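PDB 3PPI: 3-hydroxyacyl-CoA dehydrogenase type-2 from Mycobacterium avium, which probably catalyses the NAD-dependent oxidation of 3-hydroxyacyl-CoA substrates to 3-ketoacyl-CoA, as a member of the short-chain dehydrogenase/reductase family. Local coordinates for residues F133-T144 against A186-L197; G209-P217 against L259-M270. One frame throughout, in Å; residues are numbered along the deposited sequence.

Interaction 1 of 2, residues F133-T144 against A186-L197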
loop_
_atom_site.group_PDB
_atom_site.type_symbol
_atom_site.label_atom_id
_atom_site.label_comp_id
_atom_site.label_asym_id
_atom_site.label_seq_id
_atom_site.Cartn_x
_atom_site.Cartn_y
_atom_site.Cartn_z
ATOM N N PHE A 133 -20.886 -7.310 13.691
ATOM C CA PHE A 133 -20.176 -6.945 12.479
ATOM C C PHE A 133 -21.013 -6.013 11.590
ATOM O O PHE A 133 -20.562 -4.938 11.214
ATOM C CB PHE A 133 -19.788 -8.209 11.696
ATOM C CG PHE A 133 -18.937 -7.946 10.476
ATOM C CD1 PHE A 133 -17.569 -7.869 10.579
ATOM C CD2 PHE A 133 -19.512 -7.855 9.210
ATOM C CE1 PHE A 133 -16.791 -7.638 9.477
ATOM C CE2 PHE A 133 -18.741 -7.629 8.098
ATOM C CZ PHE A 133 -17.370 -7.523 8.220
ATOM N N THR A 134 -22.230 -6.425 11.243
ATOM C CA THR A 134 -23.057 -5.627 10.315
ATOM C C THR A 134 -23.414 -4.258 10.870
ATOM O O THR A 134 -23.461 -3.305 10.111
ATOM C CB THR A 134 -24.333 -6.349 9.882
ATOM O OG1 THR A 134 -25.082 -6.670 11.034
ATOM C CG2 THR A 134 -24.001 -7.636 9.133
ATOM N N LYS A 135 -23.638 -4.147 12.179
ATOM C CA LYS A 135 -23.836 -2.835 12.805
ATOM C C LYS A 135 -22.660 -1.886 12.569
ATOM O O LYS A 135 -22.862 -0.696 12.309
ATOM C CB LYS A 135 -24.065 -2.970 14.318
ATOM N N THR A 136 -21.441 -2.415 12.683
ATOM C CA THR A 136 -20.227 -1.645 12.481
ATOM C C THR A 136 -20.067 -1.218 11.029
ATOM O O THR A 136 -19.774 -0.041 10.740
ATOM C CB THR A 136 -19.001 -2.439 12.963
ATOM O OG1 THR A 136 -19.185 -2.727 14.354
ATOM C CG2 THR A 136 -17.697 -1.653 12.741
ATOM N N ILE A 137 -20.266 -2.161 10.115
ATOM C CA ILE A 137 -20.278 -1.839 8.691
ATOM C C ILE A 137 -21.361 -0.782 8.392
ATOM O O ILE A 137 -21.105 0.164 7.644
ATOM C CB ILE A 137 -20.556 -3.084 7.804
ATOM C CG1 ILE A 137 -19.476 -4.173 7.963
ATOM C CG2 ILE A 137 -20.725 -2.691 6.320
ATOM C CD1 ILE A 137 -18.051 -3.710 7.991
ATOM N N ASP A 138 -22.562 -0.960 8.945
ATOM C CA ASP A 138 -23.667 -0.017 8.711
ATOM C C ASP A 138 -23.317 1.426 9.117
ATOM O O ASP A 138 -23.547 2.349 8.354
ATOM C CB ASP A 138 -24.942 -0.421 9.454
ATOM C CG ASP A 138 -25.660 -1.626 8.832
ATOM O OD1 ASP A 138 -25.447 -1.975 7.649
ATOM O OD2 ASP A 138 -26.457 -2.241 9.560
ATOM N N LEU A 139 -22.738 1.602 10.299
ATOM C CA LEU A 139 -22.445 2.931 10.819
ATOM C C LEU A 139 -21.278 3.592 10.068
ATOM O O LEU A 139 -21.397 4.740 9.627
ATOM C CB LEU A 139 -22.112 2.861 12.318
ATOM C CG LEU A 139 -21.801 4.192 13.020
ATOM C CD1 LEU A 139 -22.980 5.159 12.839
ATOM C CD2 LEU A 139 -21.499 3.996 14.512
ATOM N N TYR A 140 -20.161 2.870 9.923
ATOM C CA TYR A 140 -18.907 3.466 9.446
ATOM C C TYR A 140 -18.721 3.445 7.935
ATOM O O TYR A 140 -18.095 4.366 7.375
ATOM C CB TYR A 140 -17.691 2.830 10.144
ATOM C CG TYR A 140 -17.706 3.096 11.611
ATOM C CD1 TYR A 140 -17.491 4.380 12.094
ATOM C CD2 TYR A 140 -18.007 2.084 12.528
ATOM C CE1 TYR A 140 -17.556 4.651 13.464
ATOM C CE2 TYR A 140 -18.060 2.341 13.878
ATOM C CZ TYR A 140 -17.828 3.631 14.344
ATOM O OH TYR A 140 -17.913 3.919 15.686
ATOM N N LEU A 141 -19.233 2.399 7.277
ATOM C CA LEU A 141 -19.125 2.284 5.824
ATOM C C LEU A 141 -20.427 2.748 5.152
ATOM O O LEU A 141 -20.418 3.739 4.414
ATOM C CB LEU A 141 -18.746 0.862 5.408
ATOM C CG LEU A 141 -18.565 0.599 3.914
ATOM C CD1 LEU A 141 -17.659 1.677 3.254
ATOM C CD2 LEU A 141 -18.001 -0.805 3.707
ATOM N N ASN A 142 -21.543 2.056 5.388
ATOM C CA ASN A 142 -22.823 2.465 4.766
ATOM C C ASN A 142 -23.182 3.916 5.123
ATOM O O ASN A 142 -23.592 4.683 4.259
ATOM C CB ASN A 142 -24.005 1.524 5.116
ATOM C CG ASN A 142 -23.821 0.110 4.576
ATOM O OD1 ASN A 142 -22.867 -0.163 3.905
ATOM N ND2 ASN A 142 -24.734 -0.789 4.897
ATOM N N GLY A 143 -23.004 4.295 6.385
ATOM C CA GLY A 143 -23.270 5.667 6.811
ATOM C C GLY A 143 -22.431 6.692 6.055
ATOM O O GLY A 143 -22.934 7.735 5.626
ATOM N N THR A 144 -21.162 6.386 5.862
ATOM C CA THR A 144 -20.278 7.261 5.083
ATOM C C THR A 144 -20.768 7.380 3.650
ATOM O O THR A 144 -20.836 8.498 3.114
ATOM C CB THR A 144 -18.827 6.777 5.116
ATOM O OG1 THR A 144 -18.346 6.909 6.456
ATOM C CG2 THR A 144 -17.916 7.600 4.156
ATOM N N ALA A 186 -14.302 -6.176 12.683
ATOM C CA ALA A 186 -15.451 -5.403 12.180
ATOM C C ALA A 186 -15.031 -3.974 11.817
ATOM O O ALA A 186 -15.271 -3.502 10.698
ATOM C CB ALA A 186 -16.573 -5.382 13.184
ATOM N N TYR A 187 -14.353 -3.314 12.752
ATOM C CA TYR A 187 -13.871 -1.929 12.540
ATOM C C TYR A 187 -12.848 -1.861 11.400
ATOM O O TYR A 187 -12.896 -0.962 10.566
ATOM C CB TYR A 187 -13.269 -1.389 13.844
ATOM C CG TYR A 187 -12.923 0.086 13.852
ATOM C CD1 TYR A 187 -13.913 1.039 14.041
ATOM C CD2 TYR A 187 -11.603 0.517 13.731
ATOM C CE1 TYR A 187 -13.622 2.380 14.078
ATOM C CE2 TYR A 187 -11.283 1.876 13.770
ATOM C CZ TYR A 187 -12.302 2.805 13.953
ATOM O OH TYR A 187 -12.050 4.161 14.001
ATOM N N ALA A 188 -11.960 -2.842 11.341
ATOM C CA ALA A 188 -10.940 -2.906 10.312
ATOM C C ALA A 188 -11.553 -3.014 8.911
ATOM O O ALA A 188 -11.162 -2.292 7.972
ATOM C CB ALA A 188 -9.995 -4.118 10.581
ATOM N N ALA A 189 -12.520 -3.912 8.776
ATOM C CA ALA A 189 -13.253 -4.094 7.508
ATOM C C ALA A 189 -13.981 -2.814 7.071
ATOM O O ALA A 189 -13.858 -2.369 5.922
ATOM C CB ALA A 189 -14.234 -5.261 7.648
ATOM N N ALA A 190 -14.687 -2.200 8.005
ATOM C CA ALA A 190 -15.468 -0.994 7.719
ATOM C C ALA A 190 -14.563 0.140 7.264
ATOM O O ALA A 190 -14.818 0.795 6.260
ATOM C CB ALA A 190 -16.252 -0.584 8.938
ATOM N N LYS A 191 -13.471 0.333 7.969
ATOM C CA LYS A 191 -12.562 1.437 7.665
ATOM C C LYS A 191 -11.727 1.191 6.412
ATOM O O LYS A 191 -11.422 2.136 5.662
ATOM C CB LYS A 191 -11.710 1.701 8.903
ATOM C CG LYS A 191 -12.559 2.211 10.113
ATOM C CD LYS A 191 -13.305 3.515 9.779
ATOM C CE LYS A 191 -13.696 4.361 11.050
ATOM N NZ LYS A 191 -14.123 5.771 10.700
ATOM N N ALA A 192 -11.378 -0.069 6.160
ATOM C CA ALA A 192 -10.766 -0.454 4.877
ATOM C C ALA A 192 -11.707 -0.173 3.701
ATOM O O ALA A 192 -11.281 0.296 2.624
ATOM C CB ALA A 192 -10.305 -1.932 4.908
ATOM N N GLY A 193 -12.992 -0.426 3.905
ATOM C CA GLY A 193 -14.002 -0.077 2.910
ATOM C C GLY A 193 -13.973 1.413 2.583
ATOM O O GLY A 193 -14.006 1.791 1.413
ATOM N N VAL A 194 -13.908 2.266 3.604
ATOM C CA VAL A 194 -13.791 3.721 3.396
ATOM C C VAL A 194 -12.501 4.120 2.655
ATOM O O VAL A 194 -12.508 4.918 1.697
ATOM C CB VAL A 194 -13.901 4.490 4.745
ATOM C CG1 VAL A 194 -13.646 5.990 4.540
ATOM C CG2 VAL A 194 -15.302 4.296 5.338
ATOM N N ILE A 195 -11.396 3.527 3.071
ATOM C CA ILE A 195 -10.141 3.744 2.385
ATOM C C ILE A 195 -10.279 3.443 0.888
ATOM O O ILE A 195 -9.949 4.295 0.065
ATOM C CB ILE A 195 -9.008 2.909 3.008
ATOM C CG1 ILE A 195 -8.618 3.513 4.371
ATOM C CG2 ILE A 195 -7.811 2.787 2.028
ATOM C CD1 ILE A 195 -7.677 2.644 5.185
ATOM N N GLY A 196 -10.801 2.273 0.536
ATOM C CA GLY A 196 -10.932 1.874 -0.882
ATOM C C GLY A 196 -11.950 2.694 -1.680
ATOM O O GLY A 196 -11.832 2.891 -2.891
ATOM N N LEU A 197 -12.955 3.181 -0.983
ATOM C CA LEU A 197 -13.969 4.039 -1.579
ATOM C C LEU A 197 -13.354 5.353 -2.103
ATOM O O LEU A 197 -13.848 5.924 -3.072
ATOM C CB LEU A 197 -15.042 4.347 -0.528
ATOM C CG LEU A 197 -16.141 5.342 -0.872
ATOM C CD1 LEU A 197 -16.862 4.886 -2.144
ATOM C CD2 LEU A 197 -17.089 5.470 0.317
HETATM O O HOH W 1 -16.391 5.888 9.167
#
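Tyr-187 directs a ring edge, its CD1 and CE1 side, at one face of the Tyr-140 ring. With planes 78° apart and centroids separated by 5.6 Å, the pair is T-shaped. Lys-191 shares this corner: its CG lies over the centre of the Tyr-187 ring, and although CB points away from the other helix, a bend about the CB-CG bond (chi2 -59°) brings NZ to 3.9 Å from Tyr-140 CD1. NZ bonds to a water at 2.7 Å, which can donate to Tyr-140 O at 2.9 Å. Thr-144 OG1 gives a second bond to Tyr-140 O, of 2.7 Å, from above the carbonyl plane. Elsewhere, Lys-191 NZ bonds to Thr-172 O and Tyr-140 OH to Gly-112 O. Helix 130-156 widens here into a pi-type turn, Ile-137 O accepting from both Leu-141 N and Asn-142 N.

The rest is apolar packing. Helix axes 8.2 Å apart and inclined by only 13° are matched by small residues: Phe-133 CD1 meets Ala-186 CB at 3.7 Å, Thr-136 CG2 lies on the backbone of Ala-186, Ala-190 CB sits between Ile-137 CD1 (3.7 Å) and Tyr-140 CB, and Leu-141 CD1 rests against Gly-193 C and Val-194 N. Phe-133 also stacks on Tyr-145 of the second subunit.

Tyr-187 and Lys-191, with their Tyr-x-x-x-Lys spacing, are probably the active-site pair of a short-chain dehydrogenase, and Ser-174, touching Tyr-187, probably its serine. Tyr-140 probably replaces the asparagine of the family's Asn-Leu-x-Gly-Thr; its main-chain O at the pi-type turn holds the water to Lys-191 NZ, consistent with the family's water link.

Interaction 2 of 2, residues G209-P217 against L259-M270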
loop_
_atom_site.group_PDB
_atom_site.type_symbol
_atom_site.label_atom_id
_atom_site.label_comp_id
_atom_site.label_asym_id
_atom_site.label_seq_id
_atom_site.Cartn_x
_atom_site.Cartn_y
_atom_site.Cartn_z
ATOM N N GLY A 209 -16.197 18.004 -10.733
ATOM C CA GLY A 209 -15.233 18.854 -10.057
ATOM C C GLY A 209 -15.383 18.858 -8.542
ATOM O O GLY A 209 -15.298 19.915 -7.901
ATOM N N ILE A 210 -15.589 17.673 -7.969
ATOM C CA ILE A 210 -15.669 17.518 -6.528
ATOM C C ILE A 210 -14.535 16.579 -6.106
ATOM O O ILE A 210 -14.481 15.422 -6.542
ATOM C CB ILE A 210 -17.027 16.940 -6.081
ATOM C CG1 ILE A 210 -18.168 17.876 -6.485
ATOM C CG2 ILE A 210 -17.040 16.707 -4.575
ATOM C CD1 ILE A 210 -19.541 17.246 -6.282
ATOM N N ARG A 211 -13.621 17.085 -5.280
ATOM C CA ARG A 211 -12.511 16.274 -4.810
ATOM C C ARG A 211 -12.968 15.417 -3.644
ATOM O O ARG A 211 -13.833 15.834 -2.874
ATOM C CB ARG A 211 -11.316 17.165 -4.432
ATOM C CG ARG A 211 -10.609 17.760 -5.711
ATOM C CD ARG A 211 -9.400 18.610 -5.382
ATOM N NE ARG A 211 -9.782 19.688 -4.498
ATOM C CZ ARG A 211 -9.616 19.719 -3.175
ATOM N NH1 ARG A 211 -8.995 18.746 -2.513
ATOM N NH2 ARG A 211 -10.071 20.770 -2.510
ATOM N N VAL A 212 -12.394 14.219 -3.537
ATOM C CA VAL A 212 -12.670 13.321 -2.426
ATOM C C VAL A 212 -11.361 12.780 -1.855
ATOM O O VAL A 212 -10.586 12.162 -2.570
ATOM C CB VAL A 212 -13.553 12.136 -2.838
ATOM C CG1 VAL A 212 -13.869 11.270 -1.606
ATOM C CG2 VAL A 212 -14.843 12.629 -3.492
ATOM N N ASN A 213 -11.138 13.032 -0.569
ATOM C CA ASN A 213 -9.982 12.528 0.156
ATOM C C ASN A 213 -10.438 12.025 1.524
ATOM O O ASN A 213 -11.569 12.277 1.950
ATOM C CB ASN A 213 -8.918 13.598 0.327
ATOM C CG ASN A 213 -8.366 14.097 -0.995
ATOM O OD1 ASN A 213 -7.598 13.405 -1.655
ATOM N ND2 ASN A 213 -8.771 15.302 -1.392
ATOM N N THR A 214 -9.545 11.297 2.177
ATOM C CA THR A 214 -9.826 10.631 3.420
ATOM C C THR A 214 -8.665 10.807 4.380
ATOM O O THR A 214 -7.496 10.778 3.971
ATOM C CB THR A 214 -10.027 9.131 3.133
ATOM O OG1 THR A 214 -11.222 8.984 2.356
ATOM C CG2 THR A 214 -10.112 8.279 4.424
ATOM N N ILE A 215 -8.989 10.973 5.659
ATOM C CA ILE A 215 -7.994 10.983 6.718
ATOM C C ILE A 215 -8.118 9.648 7.419
ATOM O O ILE A 215 -9.234 9.219 7.774
ATOM C CB ILE A 215 -8.238 12.117 7.735
ATOM C CG1 ILE A 215 -8.154 13.493 7.046
ATOM C CG2 ILE A 215 -7.243 12.020 8.904
ATOM C CD1 ILE A 215 -8.580 14.674 7.950
ATOM N N ALA A 216 -6.981 8.982 7.610
ATOM C CA ALA A 216 -6.904 7.755 8.417
ATOM C C ALA A 216 -6.192 8.082 9.721
ATOM O O ALA A 216 -4.964 8.086 9.772
ATOM C CB ALA A 216 -6.159 6.648 7.662
ATOM N N PRO A 217 -6.951 8.381 10.778
ATOM C CA PRO A 217 -6.274 8.709 12.023
ATOM C C PRO A 217 -5.653 7.501 12.710
ATOM O O PRO A 217 -6.113 6.367 12.529
ATOM C CB PRO A 217 -7.386 9.276 12.911
ATOM C CG PRO A 217 -8.540 9.539 12.020
ATOM C CD PRO A 217 -8.412 8.605 10.860
ATOM N N LEU A 259 -7.223 19.376 3.307
ATOM C CA LEU A 259 -7.800 18.567 2.217
ATOM C C LEU A 259 -8.913 19.305 1.476
ATOM O O LEU A 259 -9.147 19.081 0.287
ATOM C CB LEU A 259 -8.322 17.245 2.756
ATOM C CG LEU A 259 -7.228 16.296 3.265
ATOM C CD1 LEU A 259 -7.803 15.033 3.910
ATOM C CD2 LEU A 259 -6.274 15.946 2.149
ATOM N N LEU A 260 -9.597 20.178 2.190
ATOM C CA LEU A 260 -10.637 21.002 1.608
ATOM C C LEU A 260 -10.081 22.136 0.764
ATOM O O LEU A 260 -10.728 22.541 -0.200
ATOM C CB LEU A 260 -11.544 21.569 2.700
ATOM C CG LEU A 260 -12.397 20.559 3.483
ATOM C CD1 LEU A 260 -13.290 21.292 4.451
ATOM C CD2 LEU A 260 -13.229 19.664 2.569
ATOM N N THR A 261 -8.910 22.663 1.113
ATOM C CA THR A 261 -8.407 23.880 0.465
ATOM C C THR A 261 -7.312 23.665 -0.591
ATOM O O THR A 261 -7.208 24.464 -1.521
ATOM C CB THR A 261 -7.867 24.884 1.501
ATOM O OG1 THR A 261 -6.866 24.247 2.303
ATOM C CG2 THR A 261 -9.015 25.400 2.400
ATOM N N ASN A 262 -6.490 22.627 -0.469
ATOM C CA ASN A 262 -5.420 22.412 -1.455
ATOM C C ASN A 262 -6.049 21.909 -2.750
ATOM O O ASN A 262 -6.738 20.891 -2.744
ATOM C CB ASN A 262 -4.410 21.374 -0.956
ATOM C CG ASN A 262 -3.278 21.163 -1.936
ATOM O OD1 ASN A 262 -3.447 20.511 -2.962
ATOM N ND2 ASN A 262 -2.114 21.730 -1.628
ATOM N N GLY A 263 -5.794 22.594 -3.856
ATOM C CA GLY A 263 -6.518 22.311 -5.097
ATOM C C GLY A 263 -6.136 21.047 -5.861
ATOM O O GLY A 263 -6.879 20.637 -6.750
ATOM N N TYR A 264 -5.001 20.418 -5.537
ATOM C CA TYR A 264 -4.545 19.262 -6.330
ATOM C C TYR A 264 -4.658 17.921 -5.616
ATOM O O TYR A 264 -4.552 16.884 -6.260
ATOM C CB TYR A 264 -3.102 19.462 -6.844
ATOM C CG TYR A 264 -2.822 18.783 -8.186
ATOM C CD1 TYR A 264 -3.612 19.049 -9.295
ATOM C CD2 TYR A 264 -1.769 17.887 -8.343
ATOM C CE1 TYR A 264 -3.375 18.440 -10.514
ATOM C CE2 TYR A 264 -1.518 17.293 -9.576
ATOM C CZ TYR A 264 -2.336 17.578 -10.658
ATOM O OH TYR A 264 -2.111 16.994 -11.886
ATOM N N ILE A 265 -4.883 17.914 -4.304
ATOM C CA ILE A 265 -4.928 16.637 -3.576
ATOM C C ILE A 265 -6.309 16.019 -3.799
ATOM O O ILE A 265 -7.335 16.660 -3.527
ATOM C CB ILE A 265 -4.570 16.792 -2.072
ATOM C CG1 ILE A 265 -4.443 15.415 -1.400
ATOM C CG2 ILE A 265 -5.571 17.686 -1.331
ATOM C CD1 ILE A 265 -3.494 15.414 -0.165
ATOM N N ASN A 266 -6.324 14.819 -4.381
ATOM C CA ASN A 266 -7.568 14.142 -4.742
ATOM C C ASN A 266 -7.369 12.624 -4.768
ATOM O O ASN A 266 -6.321 12.135 -5.197
ATOM C CB ASN A 266 -8.047 14.624 -6.118
ATOM C CG ASN A 266 -9.519 14.298 -6.392
ATOM O OD1 ASN A 266 -10.249 13.897 -5.492
ATOM N ND2 ASN A 266 -9.958 14.492 -7.650
ATOM N N GLY A 267 -8.390 11.886 -4.335
ATOM C CA GLY A 267 -8.329 10.437 -4.254
ATOM C C GLY A 267 -7.264 9.861 -3.343
ATOM O O GLY A 267 -6.791 8.749 -3.561
ATOM N N GLU A 268 -6.878 10.615 -2.328
ATOM C CA GLU A 268 -5.763 10.276 -1.465
ATOM C C GLU A 268 -6.242 9.969 -0.056
ATOM O O GLU A 268 -7.218 10.538 0.432
ATOM C CB GLU A 268 -4.748 11.441 -1.476
ATOM C CG GLU A 268 -3.662 11.462 -0.362
ATOM C CD GLU A 268 -2.722 10.251 -0.391
ATOM O OE1 GLU A 268 -3.060 9.192 -1.006
ATOM O OE2 GLU A 268 -1.642 10.345 0.233
ATOM N N VAL A 269 -5.553 9.041 0.587
ATOM C CA VAL A 269 -5.755 8.752 1.998
ATOM C C VAL A 269 -4.543 9.261 2.779
ATOM O O VAL A 269 -3.399 8.858 2.504
ATOM C CB VAL A 269 -5.911 7.256 2.257
ATOM C CG1 VAL A 269 -6.119 7.016 3.761
ATOM C CG2 VAL A 269 -7.087 6.699 1.456
ATOM N N MET A 270 -4.799 10.159 3.723
ATOM C CA MET A 270 -3.752 10.760 4.546
ATOM C C MET A 270 -3.720 10.098 5.920
ATOM O O MET A 270 -4.664 10.244 6.710
ATOM C CB MET A 270 -4.018 12.251 4.747
ATOM C CG MET A 270 -2.991 12.921 5.643
ATOM S SD MET A 270 -3.488 14.531 6.307
ATOM C CE MET A 270 -3.588 15.508 4.844
HETATM O O HOH W 2 -12.670 14.186 -8.338
HETATM O O HOH W 3 -10.959 16.638 0.000
#
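The guanidinium of Arg-211 has backbone carbonyls along its edge and over one face, from the end of helix 249-261 and the loop that follows, where this Rossmann-type sheet adds its last strand. NH1 donates to Leu-259 O at 2.8 Å and to Ile-265 O at 2.9 Å, both near the guanidinium plane, while NH2 makes a weak bond to Leu-260 O. Asn-262 O instead sits 3.0 Å above the plane, over the centre of the face, where the N-H groups of Arg-211 point too poorly to bond it. Such carbonyls at a helix C-terminus should stabilise the positive charge, and Glu-165 adds a salt bridge to NE.

Two asparagine side chains bond backbone groups just before the strand pairing starts. Asn-213 ND2 lies 58° above the carbonyl plane of Ile-265, whose O thus takes two donors, Arg-211 NH1 and Asn-213 ND2; Asn-213 OD1 accepts from Glu-268 N at 3.0 Å. Asn-266 OD1 takes the N-H of Val-212 at 2.9 Å; its ND2 bonds to Phe-242 O of the third subunit. Gly-267 N bonds to Val-212 O, and parallel pairing follows: Thr-214 N to Glu-268 O, Met-270 N to Thr-214 O and Ala-216 N to Met-270 O, joining strands 210-217 and 269-272, which a crossover connection ending in helix 249-261 links along the chain. Leu-259 is one of the residues that pack that helix on the sheet, its CD1 3.5 Å from Ile-215 CG1.

Overall arrangement
Both contacts are buried, with centres about 19 Å apart, and they follow one another along the chain: helix 185-205, which carries one side of interaction 1, leads into strand 210-217, which carries one side of interaction 2. They also touch, Val-194 CG1 packing on Thr-214 CG2 and Ile-195 O on Val-269 CG2, so helix 185-205 lies against the sheet's last two strands. Their chemistry differs. Interaction 1 joins two helices without a direct hydrogen bond across it, relying on apolar packing, a ring pair and one water; interaction 2 is dense in backbone and side-chain hydrogen bonds. Each also adjoins a different subunit of the tetramer, the second for 133-144/186-197 and the third for 209-217/259-270.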